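Local coordinates for protein PA1221 (Pseudomonas aeruginosa, PDB 4DG8) that is a member of the ANL clan of AMP-binding enzymes that carries a phosphopantetheine attachment domain in the same chain, at residues Ser66-Glu71 with His148-Pro153; Pro159-Asp164 with Cys184-Ile189; Ala254-Leu259 with Leu278-Thr283; Pro203-Leu208 with Leu226-Cys231. All coordinates share one frame; numbering follows the deposited sequence.

All four contacts lie within the AMP-binding part of the chain. Contacts 3 and 4 are close neighbours, with centres 11 Å apart: Ser256 O lies 2.9 Å from Leu208 N, a probable backbone hydrogen bond that sets strand 206-209 beside strand 256-260, and Asp255 OD1, 2.8 Å from Arg206 N, adds a second link. Contact 4 also touches contact 2, where Ile189 CG2 packs 4.0 Å from Leu227 CD1. Contact 2 in turn reaches contact 1 through Leu70 CD2 and Pro159 CG, 3.8 Å apart. Contact 1 is peripheral, its centre about 36 Å from that of contact 3. Contact 3 approaches the ligand pocket, the Trp258 side chain lying about 6 Å from the bound adenosine monophosphate.

Contact 1: residues Ser66-Glu71 with His148-Pro153; sequences SDYLLE and HLPAAP
Tyr68 projects from helix 55-72 against Leu149 and Pro150 of the loop 148-153. With CG anti to the backbone N (chi1 168°), its ring leaves the helix beside the loop, and the two branches of Leu149 share it. Leu149 CD1 sits over one face, 4.1 Å from the centroid of the Tyr68 ring and 16° off the ring normal, a CH-pi contact displaced toward the CD2-CE2 side. Leu149 CD2 reaches the phenol end instead, 3.9 Å from Tyr68 CZ. The two side chains cross at about a right angle. Pro150 approaches the ring obliquely, its CD 3.7 Å from Tyr68 CE1.

Further along the loop, the methyl of Ala152 rests on the helix backbone, its CB 3.6 Å from Tyr68 CA. Glu71 reaches the same methyl: its side chain, extended beyond CG, brings Glu71 OE1 to 3.4 Å from Ala152 CB while OE2 lies beside Pro153 CD. A water ties the two segments together, donating to Asp67 OD2 and to Ala152 O. The other carboxylate oxygen, Asp67 OD1, makes a salt bridge to Arg158 and accepts a hydrogen bond from Ser155 N, so this buried acid is held at both oxygens. Asp67 CB packs 3.5 Å from Pro153 O.

Leu149 and Tyr68 both also touch Val144 on edge strand 143-145, whereas Leu69, on another side of the helix, packs against helix 88-99; helix 55-72 thus lies between that helix and the loop.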
loop_
_atom_site.group_PDB
_atom_site.type_symbol
_atom_site.label_atom_id
_atom_site.label_comp_id
_atom_site.label_asym_id
_atom_site.label_seq_id
_atom_site.Cartn_x
_atom_site.Cartn_y
_atom_site.Cartn_z
ATOM N N SER A 66 14.303 -19.615 6.164
ATOM C CA SER A 66 14.258 -19.113 7.529
ATOM C C SER A 66 15.420 -19.692 8.322
ATOM O O SER A 66 15.944 -19.038 9.219
ATOM C CB SER A 66 12.914 -19.419 8.202
ATOM O OG SER A 66 12.946 -19.100 9.591
ATOM N N ASP A 67 15.826 -20.914 7.990
ATOM C CA ASP A 67 16.977 -21.508 8.647
ATOM C C ASP A 67 18.201 -20.638 8.387
ATOM O O ASP A 67 18.984 -20.331 9.302
ATOM C CB ASP A 67 17.232 -22.922 8.138
ATOM C CG ASP A 67 16.232 -23.913 8.653
ATOM O OD1 ASP A 67 15.604 -23.628 9.694
ATOM O OD2 ASP A 67 16.085 -24.987 8.018
ATOM N N TYR A 68 18.357 -20.231 7.130
ATOM C CA TYR A 68 19.447 -19.300 6.796
ATOM C C TYR A 68 19.351 -17.921 7.538
ATOM O O TYR A 68 20.333 -17.418 8.153
ATOM C CB TYR A 68 19.508 -19.137 5.271
ATOM C CG TYR A 68 20.389 -18.005 4.797
ATOM C CD1 TYR A 68 21.727 -18.217 4.489
ATOM C CD2 TYR A 68 19.873 -16.720 4.656
ATOM C CE1 TYR A 68 22.527 -17.182 4.054
ATOM C CE2 TYR A 68 20.657 -15.679 4.227
ATOM C CZ TYR A 68 21.985 -15.909 3.924
ATOM O OH TYR A 68 22.766 -14.854 3.499
ATOM N N LEU A 69 18.164 -17.319 7.501
ATOM C CA LEU A 69 17.957 -16.032 8.154
ATOM C C LEU A 69 18.268 -16.109 9.652
ATOM O O LEU A 69 18.904 -15.218 10.219
ATOM C CB LEU A 69 16.520 -15.547 7.950
ATOM C CG LEU A 69 16.052 -15.363 6.507
ATOM C CD1 LEU A 69 14.641 -14.759 6.489
ATOM C CD2 LEU A 69 17.045 -14.478 5.742
ATOM N N LEU A 70 17.798 -17.167 10.298
ATOM C CA LEU A 70 18.021 -17.323 11.724
ATOM C C LEU A 70 19.490 -17.560 12.008
ATOM O O LEU A 70 19.993 -17.140 13.044
ATOM C CB LEU A 70 17.173 -18.459 12.291
ATOM C CG LEU A 70 15.714 -18.028 12.394
ATOM C CD1 LEU A 70 14.793 -19.186 12.735
ATOM C CD2 LEU A 70 15.557 -16.855 13.372
ATOM N N GLU A 71 20.178 -18.236 11.087
ATOM C CA GLU A 71 21.613 -18.418 11.262
ATOM C C GLU A 71 22.337 -17.068 11.298
ATOM O O GLU A 71 23.225 -16.862 12.123
ATOM C CB GLU A 71 22.220 -19.324 10.193
ATOM C CG GLU A 71 23.741 -19.330 10.266
ATOM C CD GLU A 71 24.385 -20.351 9.347
ATOM O OE1 GLU A 71 23.986 -20.434 8.159
ATOM O OE2 GLU A 71 25.301 -21.066 9.823
ATOM N N HIS A 148 21.220 -18.193 -4.790
ATOM C CA HIS A 148 22.576 -18.664 -4.515
ATOM C C HIS A 148 23.031 -18.880 -3.063
ATOM O O HIS A 148 24.224 -19.029 -2.805
ATOM C CB HIS A 148 23.596 -17.985 -5.430
ATOM C CG HIS A 148 23.407 -18.350 -6.872
ATOM N ND1 HIS A 148 22.459 -17.747 -7.673
ATOM C CD2 HIS A 148 23.994 -19.301 -7.638
ATOM C CE1 HIS A 148 22.495 -18.287 -8.879
ATOM N NE2 HIS A 148 23.418 -19.231 -8.883
ATOM N N LEU A 149 22.094 -18.818 -2.121
ATOM C CA LEU A 149 22.405 -18.965 -0.695
ATOM C C LEU A 149 22.970 -20.330 -0.286
ATOM O O LEU A 149 22.619 -21.366 -0.865
ATOM C CB LEU A 149 21.174 -18.665 0.157
ATOM C CG LEU A 149 20.507 -17.320 -0.118
ATOM C CD1 LEU A 149 19.282 -17.161 0.757
ATOM C CD2 LEU A 149 21.478 -16.182 0.103
ATOM N N PRO A 150 23.850 -20.321 0.728
ATOM C CA PRO A 150 24.464 -21.518 1.307
ATOM C C PRO A 150 23.528 -22.245 2.274
ATOM O O PRO A 150 22.625 -21.632 2.853
ATOM C CB PRO A 150 25.667 -20.948 2.061
ATOM C CG PRO A 150 25.216 -19.601 2.493
ATOM C CD PRO A 150 24.326 -19.089 1.388
ATOM N N ALA A 151 23.762 -23.542 2.447
ATOM C CA ALA A 151 22.975 -24.367 3.362
ATOM C C ALA A 151 23.081 -23.879 4.810
ATOM O O ALA A 151 24.139 -23.435 5.252
ATOM C CB ALA A 151 23.422 -25.832 3.265
ATOM N N ALA A 152 21.984 -23.967 5.553
ATOM C CA ALA A 152 22.035 -23.663 6.977
ATOM C C ALA A 152 21.474 -24.830 7.777
ATOM O O ALA A 152 20.699 -25.625 7.252
ATOM C CB ALA A 152 21.285 -22.370 7.287
ATOM N N PRO A 153 21.874 -24.940 9.053
ATOM C CA PRO A 153 21.373 -26.010 9.925
ATOM C C PRO A 153 19.867 -25.872 10.100
ATOM O O PRO A 153 19.392 -24.745 10.285
ATOM C CB PRO A 153 22.069 -25.730 11.265
ATOM C CG PRO A 153 23.195 -24.792 10.952
ATOM C CD PRO A 153 22.738 -23.990 9.775
HETATM O O HOH W 1 18.134 -25.634 6.386
#

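Contact 2: residues Pro159-Asp164 with Cys184-Ile189; sequences PCFAAD and CTHAGI
The contact belongs to a beta-hairpin of a seven-stranded mixed sheet, formed by antiparallel strands 166-172 and 180-185: the loop 159-164 leads into the first strand, and helix 186-193 leaves the second. Where entry and exit meet, Ala163 O accepts the backbone N-H of Ala187, in the first turn of the helix. The bond is 2.8 Å from Ala187 N to Ala163 O, with an angle of 158° at the hydrogen, and the donor lies in the carbonyl plane on a lone pair. Thr185 occupies the N-cap position, but its side chain makes no capping bond.

Three carbons of 184-189 lie against the same oxygen. Thr185 CG2 comes within 3.5 Å of Ala163 O, and His186 CB and Ala187 CB lie close to it as well. The methyls of the two alanines also touch, Ala163 CB being 3.8 Å from Ala187 CB.

The rings of Phe161 and His186 meet obliquely, with planes at 58° and centroids 5.0 Å apart. The CB of Phe161 points toward 184-189, and its CG stands between the backbone N and the carbonyl carbon (chi1 50°). The imidazole of His186 is anchored through ND1 to Val29 N, and Asp164 OD2 is bonded to Tyr24 OH. One corner of the phenyl ring, Phe161 CE1, lies over a face of the imidazole near its rim, 3.5 Å from His186 CE1.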
loop_
_atom_site.group_PDB
_atom_site.type_symbol
_atom_site.label_atom_id
_atom_site.label_comp_id
_atom_site.label_asym_id
_atom_site.label_seq_id
_atom_site.Cartn_x
_atom_site.Cartn_y
_atom_site.Cartn_z
ATOM N N PRO A 159 11.798 -18.616 16.617
ATOM C CA PRO A 159 11.458 -17.694 17.704
ATOM C C PRO A 159 9.958 -17.676 17.969
ATOM O O PRO A 159 9.146 -17.886 17.056
ATOM C CB PRO A 159 11.920 -16.331 17.163
ATOM C CG PRO A 159 12.969 -16.657 16.142
ATOM C CD PRO A 159 12.496 -17.933 15.509
ATOM N N CYS A 160 9.599 -17.446 19.226
ATOM C CA CYS A 160 8.197 -17.308 19.613
ATOM C C CYS A 160 7.893 -15.837 19.756
ATOM O O CYS A 160 8.720 -15.069 20.259
ATOM C CB CYS A 160 7.910 -18.008 20.943
ATOM S SG CYS A 160 8.205 -19.794 20.948
ATOM N N PHE A 161 6.717 -15.443 19.294
ATOM C CA PHE A 161 6.306 -14.053 19.392
ATOM C C PHE A 161 4.801 -13.967 19.298
ATOM O O PHE A 161 4.152 -14.903 18.842
ATOM C CB PHE A 161 6.981 -13.187 18.308
ATOM C CG PHE A 161 6.875 -13.750 16.907
ATOM C CD1 PHE A 161 5.798 -13.429 16.091
ATOM C CD2 PHE A 161 7.866 -14.598 16.405
ATOM C CE1 PHE A 161 5.715 -13.936 14.792
ATOM C CE2 PHE A 161 7.785 -15.119 15.113
ATOM C CZ PHE A 161 6.714 -14.789 14.303
ATOM N N ALA A 162 4.257 -12.835 19.735
ATOM C CA ALA A 162 2.828 -12.566 19.641
ATOM C C ALA A 162 2.523 -11.678 18.436
ATOM O O ALA A 162 3.426 -11.220 17.744
ATOM C CB ALA A 162 2.334 -11.904 20.931
ATOM N N ALA A 163 1.243 -11.414 18.221
ATOM C CA ALA A 163 0.765 -10.748 17.017
ATOM C C ALA A 163 1.168 -9.268 16.976
ATOM O O ALA A 163 0.959 -8.573 15.969
ATOM C CB ALA A 163 -0.738 -10.908 16.903
ATOM N N ASP A 164 1.750 -8.798 18.073
ATOM C CA ASP A 164 2.294 -7.454 18.136
ATOM C C ASP A 164 3.682 -7.364 17.490
ATOM O O ASP A 164 4.202 -6.274 17.316
ATOM C CB ASP A 164 2.330 -6.940 19.579
ATOM C CG ASP A 164 3.231 -7.765 20.481
ATOM O OD1 ASP A 164 3.558 -8.915 20.134
ATOM O OD2 ASP A 164 3.609 -7.259 21.553
ATOM N N CYS A 184 4.244 -2.012 10.653
ATOM C CA CYS A 184 2.970 -2.694 10.744
ATOM C C CYS A 184 3.170 -4.082 11.355
ATOM O O CYS A 184 4.210 -4.693 11.224
ATOM C CB CYS A 184 2.289 -2.779 9.382
ATOM S SG CYS A 184 1.698 -1.118 8.831
ATOM N N THR A 185 2.133 -4.561 12.012
ATOM C CA THR A 185 2.223 -5.617 12.994
ATOM C C THR A 185 1.617 -6.882 12.355
ATOM O O THR A 185 0.878 -6.777 11.385
ATOM C CB THR A 185 1.411 -5.115 14.191
ATOM O OG1 THR A 185 2.133 -5.266 15.414
ATOM C CG2 THR A 185 0.050 -5.729 14.233
ATOM N N HIS A 186 2.007 -8.067 12.815
ATOM C CA HIS A 186 1.315 -9.307 12.435
ATOM C C HIS A 186 -0.229 -9.210 12.584
ATOM O O HIS A 186 -0.991 -9.612 11.681
ATOM C CB HIS A 186 1.850 -10.500 13.252
ATOM C CG HIS A 186 3.131 -11.085 12.726
ATOM N ND1 HIS A 186 3.196 -12.352 12.178
ATOM C CD2 HIS A 186 4.398 -10.596 12.700
ATOM C CE1 HIS A 186 4.445 -12.609 11.813
ATOM N NE2 HIS A 186 5.192 -11.554 12.105
ATOM N N ALA A 187 -0.681 -8.679 13.720
ATOM C CA ALA A 187 -2.107 -8.459 13.961
ATOM C C ALA A 187 -2.785 -7.578 12.922
ATOM O O ALA A 187 -3.935 -7.819 12.577
ATOM C CB ALA A 187 -2.343 -7.880 15.355
ATOM N N GLY A 188 -2.102 -6.541 12.446
ATOM C CA GLY A 188 -2.700 -5.648 11.465
ATOM C C GLY A 188 -3.033 -6.430 10.204
ATOM O O GLY A 188 -4.095 -6.246 9.567
ATOM N N ILE A 189 -2.129 -7.347 9.864
ATOM C CA ILE A 189 -2.320 -8.211 8.700
ATOM C C ILE A 189 -3.416 -9.257 8.872
ATOM O O ILE A 189 -4.268 -9.413 7.974
ATOM C CB ILE A 189 -1.016 -8.950 8.321
ATOM C CG1 ILE A 189 0.081 -7.938 7.978
ATOM C CG2 ILE A 189 -1.276 -9.860 7.135
ATOM C CD1 ILE A 189 1.424 -8.578 7.655
#

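Contact 3: residues Ala254-Leu259 with Leu278-Thr283; sequences ADSAWL and LRQLLT
Trp258 and Leu282 face the same side of a pair of parallel strands, 256-260 and 280-284, together with Ser256 and Gln280; Ala257, Leu259, Leu281 and Thr283 line the other. Trp258 CG is anti to the backbone N (chi1 162°), and the six-membered part of the indole reaches over the partner strand: CZ3 lies 3.4 Å from Thr283 C, approaching obliquely, and CE3 touches Leu282 CB. Its NE1 bonds a butanediol molecule, probably from the crystallisation liquor.

Nearer the strand starts, Gln280 NE2 donates to Ser256 OG at 3.0 Å, with the hydroxyl tilted 23° out of the amide plane. Ser256 OG in turn donates a hydrogen bond to Asp255 OD1, which also accepts from Arg206 N. Gln280 OE1 accepts from Phe201 N, so both ends of the amide are held.

On the other face, Leu259 and Leu281 cross at about a right angle, with their CD1 methyls pressed together at 3.5 Å, tighter than usual. Leu281 CD1 also lies 4.2 Å from Ala257 CB, which touches Leu278 CD2 too. Thr283 OG1 is anti to the backbone N and donates to Leu259 O at 2.7 Å.

The parallel ladder runs through Ala257 N to Gln280 O, Leu282 N to Ala257 O (2.8 Å) and Leu259 N to Leu282 O; at its start Asp255 O accepts from both Arg279 N and Gln280 N. Strand 206-209 flanks strand 256-260 on its other side. Such pairing of adjacent parallel strands joined by helix 261-270 is the hallmark of a beta-alpha-beta crossover, here near the adenosine monophosphate pocket.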
loop_
_atom_site.group_PDB
_atom_site.type_symbol
_atom_site.label_atom_id
_atom_site.label_comp_id
_atom_site.label_asym_id
_atom_site.label_seq_id
_atom_site.Cartn_x
_atom_site.Cartn_y
_atom_site.Cartn_z
ATOM N N ALA A 254 -7.401 -16.064 -11.756
ATOM C CA ALA A 254 -7.617 -15.032 -10.744
ATOM C C ALA A 254 -9.102 -14.670 -10.692
ATOM O O ALA A 254 -9.722 -14.430 -11.731
ATOM C CB ALA A 254 -6.775 -13.798 -11.026
ATOM N N ASP A 255 -9.686 -14.775 -9.502
ATOM C CA ASP A 255 -11.056 -14.324 -9.219
ATOM C C ASP A 255 -11.220 -13.099 -8.289
ATOM O O ASP A 255 -12.330 -12.664 -8.050
ATOM C CB ASP A 255 -11.909 -15.500 -8.726
ATOM C CG ASP A 255 -11.356 -16.135 -7.448
ATOM O OD1 ASP A 255 -10.699 -15.420 -6.652
ATOM O OD2 ASP A 255 -11.593 -17.349 -7.236
ATOM N N SER A 256 -10.125 -12.585 -7.733
ATOM C CA SER A 256 -10.189 -11.511 -6.749
ATOM C C SER A 256 -9.090 -10.516 -7.076
ATOM O O SER A 256 -7.974 -10.911 -7.410
ATOM C CB SER A 256 -9.950 -12.044 -5.318
ATOM O OG SER A 256 -10.865 -13.077 -4.967
ATOM N N ALA A 257 -9.389 -9.228 -7.001
ATOM C CA ALA A 257 -8.343 -8.269 -7.323
ATOM C C ALA A 257 -8.501 -6.935 -6.630
ATOM O O ALA A 257 -9.608 -6.493 -6.349
ATOM C CB ALA A 257 -8.221 -8.080 -8.849
ATOM N N TRP A 258 -7.366 -6.314 -6.354
ATOM C CA TRP A 258 -7.309 -4.911 -5.998
ATOM C C TRP A 258 -6.840 -4.138 -7.230
ATOM O O TRP A 258 -5.896 -4.543 -7.910
ATOM C CB TRP A 258 -6.321 -4.682 -4.847
ATOM C CG TRP A 258 -5.889 -3.229 -4.736
ATOM C CD1 TRP A 258 -4.772 -2.658 -5.288
ATOM C CD2 TRP A 258 -6.599 -2.166 -4.077
ATOM N NE1 TRP A 258 -4.740 -1.320 -4.992
ATOM C CE2 TRP A 258 -5.849 -0.988 -4.257
ATOM C CE3 TRP A 258 -7.807 -2.095 -3.361
ATOM C CZ2 TRP A 258 -6.245 0.253 -3.717
ATOM C CZ3 TRP A 258 -8.208 -0.854 -2.836
ATOM C CH2 TRP A 258 -7.423 0.292 -3.012
ATOM N N LEU A 259 -7.529 -3.048 -7.531
ATOM C CA LEU A 259 -7.116 -2.125 -8.575
ATOM C C LEU A 259 -7.314 -0.728 -8.035
ATOM O O LEU A 259 -8.447 -0.328 -7.703
ATOM C CB LEU A 259 -7.982 -2.281 -9.819
ATOM C CG LEU A 259 -7.982 -3.660 -10.473
ATOM C CD1 LEU A 259 -9.033 -3.671 -11.569
ATOM C CD2 LEU A 259 -6.597 -3.998 -11.031
ATOM N N LEU A 278 -13.858 -11.782 -12.708
ATOM C CA LEU A 278 -13.604 -11.375 -11.313
ATOM C C LEU A 278 -14.846 -11.568 -10.448
ATOM O O LEU A 278 -15.952 -11.176 -10.833
ATOM C CB LEU A 278 -13.135 -9.917 -11.223
ATOM C CG LEU A 278 -11.735 -9.620 -11.760
ATOM C CD1 LEU A 278 -11.410 -8.122 -11.589
ATOM C CD2 LEU A 278 -10.696 -10.490 -11.059
ATOM N N ARG A 279 -14.675 -12.241 -9.313
ATOM C CA ARG A 279 -15.760 -12.414 -8.347
ATOM C C ARG A 279 -15.859 -11.224 -7.383
ATOM O O ARG A 279 -16.948 -10.743 -7.069
ATOM C CB ARG A 279 -15.631 -13.756 -7.604
ATOM C CG ARG A 279 -16.061 -14.983 -8.442
ATOM C CD ARG A 279 -16.135 -16.281 -7.608
ATOM N NE ARG A 279 -17.103 -17.176 -8.232
ATOM C CZ ARG A 279 -18.219 -17.603 -7.664
ATOM N NH1 ARG A 279 -18.511 -17.280 -6.415
ATOM N NH2 ARG A 279 -19.030 -18.389 -8.346
ATOM N N GLN A 280 -14.710 -10.759 -6.915
ATOM C CA GLN A 280 -14.663 -9.570 -6.066
ATOM C C GLN A 280 -13.508 -8.666 -6.501
ATOM O O GLN A 280 -12.362 -9.112 -6.697
ATOM C CB GLN A 280 -14.586 -9.949 -4.570
ATOM C CG GLN A 280 -13.405 -10.846 -4.223
ATOM C CD GLN A 280 -13.528 -11.625 -2.903
ATOM O OE1 GLN A 280 -14.546 -11.572 -2.198
ATOM N NE2 GLN A 280 -12.460 -12.357 -2.565
ATOM N N LEU A 281 -13.847 -7.393 -6.680
ATOM C CA LEU A 281 -12.918 -6.355 -7.089
ATOM C C LEU A 281 -12.955 -5.247 -6.036
ATOM O O LEU A 281 -14.014 -4.684 -5.743
ATOM C CB LEU A 281 -13.330 -5.810 -8.464
ATOM C CG LEU A 281 -12.505 -4.664 -9.065
ATOM C CD1 LEU A 281 -10.994 -4.938 -8.978
ATOM C CD2 LEU A 281 -12.915 -4.409 -10.503
ATOM N N LEU A 282 -11.808 -4.975 -5.437
ATOM C CA LEU A 282 -11.666 -3.885 -4.480
ATOM C C LEU A 282 -10.868 -2.783 -5.141
ATOM O O LEU A 282 -9.898 -3.040 -5.860
ATOM C CB LEU A 282 -10.978 -4.358 -3.193
ATOM C CG LEU A 282 -11.638 -5.588 -2.558
ATOM C CD1 LEU A 282 -10.974 -6.859 -3.075
ATOM C CD2 LEU A 282 -11.542 -5.527 -1.063
ATOM N N THR A 283 -11.321 -1.556 -4.943
ATOM C CA THR A 283 -10.682 -0.389 -5.522
ATOM C C THR A 283 -10.701 0.734 -4.486
ATOM O O THR A 283 -11.320 0.595 -3.429
ATOM C CB THR A 283 -11.380 0.060 -6.818
ATOM O OG1 THR A 283 -10.647 1.152 -7.382
ATOM C CG2 THR A 283 -12.820 0.498 -6.532
#

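Contact 4: residues Pro203-Leu208 with Leu226-Cys231; sequences PQMRFL and LLNGGC
The guanidinium of Arg206 has Cys231 over one face: Cys231 CB stands 3.7 Å above its plane, offset to the rim near NH1. Arg206 CG is anti to the carbonyl carbon and the chain bends at chi3 (66°), which turns NE out of line with the extended CB-CG-CD part; NH1 and CZ then lie by Cys231 CB. NH1 makes a salt bridge to Glu44 and NH2 bonds Arg252 O, fixing the group's rotation. The Phe207 ring meets Met205 CE at its edge, in plane. That same methyl touches the amide of Asn228, with Met205 CE 3.8 Å from Asn228 ND2, while ND2 itself bonds Gly224 O and Cys193 O.

Two backbone bonds join the segments. Cys231 N donates to Met205 O at 3.0 Å, and Phe207 N gives a bond of 2.9 Å to Cys231 O. Gly230, having no side chain, lets Met205 O come within 3.3 Å of its CA. A water bridges the segments, donating to Pro203 O and Asn228 O.

Helix 217-226 lies in the connection between strands 206-209 and 231-234, as in a beta-alpha-beta unit. The contact lies where both strands begin, and the parallel bridge of Arg206 with Cys231 sets them side by side in a four-stranded mixed sheet.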
loop_
_atom_site.group_PDB
_atom_site.type_symbol
_atom_site.label_atom_id
_atom_site.label_comp_id
_atom_site.label_asym_id
_atom_site.label_seq_id
_atom_site.Cartn_x
_atom_site.Cartn_y
_atom_site.Cartn_z
ATOM N N PRO A 203 -14.833 -18.190 -2.984
ATOM C CA PRO A 203 -14.399 -19.305 -2.132
ATOM C C PRO A 203 -12.930 -19.685 -2.353
ATOM O O PRO A 203 -12.240 -20.046 -1.394
ATOM C CB PRO A 203 -15.330 -20.453 -2.558
ATOM C CG PRO A 203 -16.590 -19.771 -2.992
ATOM C CD PRO A 203 -16.113 -18.471 -3.661
ATOM N N GLN A 204 -12.457 -19.591 -3.595
ATOM C CA GLN A 204 -11.089 -20.011 -3.927
ATOM C C GLN A 204 -10.038 -18.949 -3.641
ATOM O O GLN A 204 -8.830 -19.232 -3.695
ATOM C CB GLN A 204 -10.961 -20.453 -5.395
ATOM C CG GLN A 204 -11.683 -21.744 -5.744
ATOM C CD GLN A 204 -11.019 -22.460 -6.907
ATOM O OE1 GLN A 204 -11.237 -22.118 -8.077
ATOM N NE2 GLN A 204 -10.180 -23.449 -6.588
ATOM N N MET A 205 -10.491 -17.729 -3.371
ATOM C CA MET A 205 -9.597 -16.655 -2.956
ATOM C C MET A 205 -8.367 -16.578 -3.855
ATOM O O MET A 205 -7.233 -16.601 -3.361
ATOM C CB MET A 205 -9.190 -16.815 -1.485
ATOM C CG MET A 205 -10.373 -16.672 -0.513
ATOM S SD MET A 205 -11.068 -15.023 -0.644
ATOM C CE MET A 205 -10.089 -14.138 0.580
ATOM N N ARG A 206 -8.568 -16.476 -5.173
ATOM C CA ARG A 206 -7.401 -16.420 -6.035
ATOM C C ARG A 206 -7.122 -14.964 -6.375
ATOM O O ARG A 206 -7.695 -14.387 -7.306
ATOM C CB ARG A 206 -7.633 -17.257 -7.293
ATOM C CG ARG A 206 -7.849 -18.753 -6.998
ATOM C CD ARG A 206 -8.142 -19.556 -8.257
ATOM N NE ARG A 206 -6.998 -19.593 -9.168
ATOM C CZ ARG A 206 -6.010 -20.484 -9.118
ATOM N NH1 ARG A 206 -5.984 -21.420 -8.178
ATOM N NH2 ARG A 206 -5.027 -20.427 -10.000
ATOM N N PHE A 207 -6.145 -14.411 -5.662
ATOM C CA PHE A 207 -5.879 -12.982 -5.705
ATOM C C PHE A 207 -4.854 -12.649 -6.755
ATOM O O PHE A 207 -3.805 -13.279 -6.824
ATOM C CB PHE A 207 -5.386 -12.466 -4.348
ATOM C CG PHE A 207 -6.463 -11.914 -3.502
ATOM C CD1 PHE A 207 -7.176 -12.740 -2.640
ATOM C CD2 PHE A 207 -6.807 -10.577 -3.588
ATOM C CE1 PHE A 207 -8.196 -12.231 -1.869
ATOM C CE2 PHE A 207 -7.830 -10.061 -2.807
ATOM C CZ PHE A 207 -8.517 -10.879 -1.952
ATOM N N LEU A 208 -5.179 -11.663 -7.581
ATOM C CA LEU A 208 -4.205 -11.054 -8.443
ATOM C C LEU A 208 -3.157 -10.402 -7.544
ATOM O O LEU A 208 -3.491 -9.607 -6.670
ATOM C CB LEU A 208 -4.880 -9.992 -9.304
ATOM C CG LEU A 208 -3.909 -9.134 -10.112
ATOM C CD1 LEU A 208 -3.185 -10.004 -11.112
ATOM C CD2 LEU A 208 -4.639 -8.006 -10.821
ATOM N N LEU A 226 -3.124 -16.113 1.001
ATOM C CA LEU A 226 -2.402 -17.171 1.712
ATOM C C LEU A 226 -2.978 -17.458 3.100
ATOM O O LEU A 226 -2.843 -18.559 3.622
ATOM C CB LEU A 226 -0.905 -16.849 1.821
ATOM C CG LEU A 226 -0.110 -16.805 0.509
ATOM C CD1 LEU A 226 1.308 -16.357 0.794
ATOM C CD2 LEU A 226 -0.109 -18.185 -0.153
ATOM N N LEU A 227 -3.598 -16.463 3.718
ATOM C CA LEU A 227 -4.163 -16.684 5.041
ATOM C C LEU A 227 -5.568 -17.299 4.956
ATOM O O LEU A 227 -6.173 -17.662 5.969
ATOM C CB LEU A 227 -4.138 -15.384 5.868
ATOM C CG LEU A 227 -2.725 -14.834 6.074
ATOM C CD1 LEU A 227 -2.761 -13.625 6.991
ATOM C CD2 LEU A 227 -1.764 -15.920 6.629
ATOM N N ASN A 228 -6.110 -17.351 3.741
ATOM C CA ASN A 228 -7.358 -18.073 3.472
ATOM C C ASN A 228 -7.314 -19.408 2.715
ATOM O O ASN A 228 -8.364 -19.936 2.345
ATOM C CB ASN A 228 -8.435 -17.122 2.958
ATOM C CG ASN A 228 -8.785 -16.082 3.993
ATOM O OD1 ASN A 228 -9.450 -16.387 4.990
ATOM N ND2 ASN A 228 -8.279 -14.861 3.808
ATOM N N GLY A 229 -6.118 -19.921 2.432
ATOM C CA GLY A 229 -6.014 -21.148 1.650
ATOM C C GLY A 229 -6.229 -20.890 0.160
ATOM O O GLY A 229 -6.478 -21.823 -0.613
ATOM N N GLY A 230 -6.128 -19.621 -0.234
ATOM C CA GLY A 230 -6.287 -19.211 -1.626
ATOM C C GLY A 230 -4.969 -19.223 -2.376
ATOM O O GLY A 230 -3.979 -19.793 -1.906
ATOM N N CYS A 231 -4.950 -18.608 -3.554
ATOM C CA CYS A 231 -3.760 -18.641 -4.401
ATOM C C CYS A 231 -3.279 -17.252 -4.783
ATOM O O CYS A 231 -4.064 -16.398 -5.195
ATOM C CB CYS A 231 -4.015 -19.451 -5.681
ATOM S SG CYS A 231 -2.540 -19.661 -6.723
HETATM O O HOH W 2 -9.844 -20.809 -0.028
#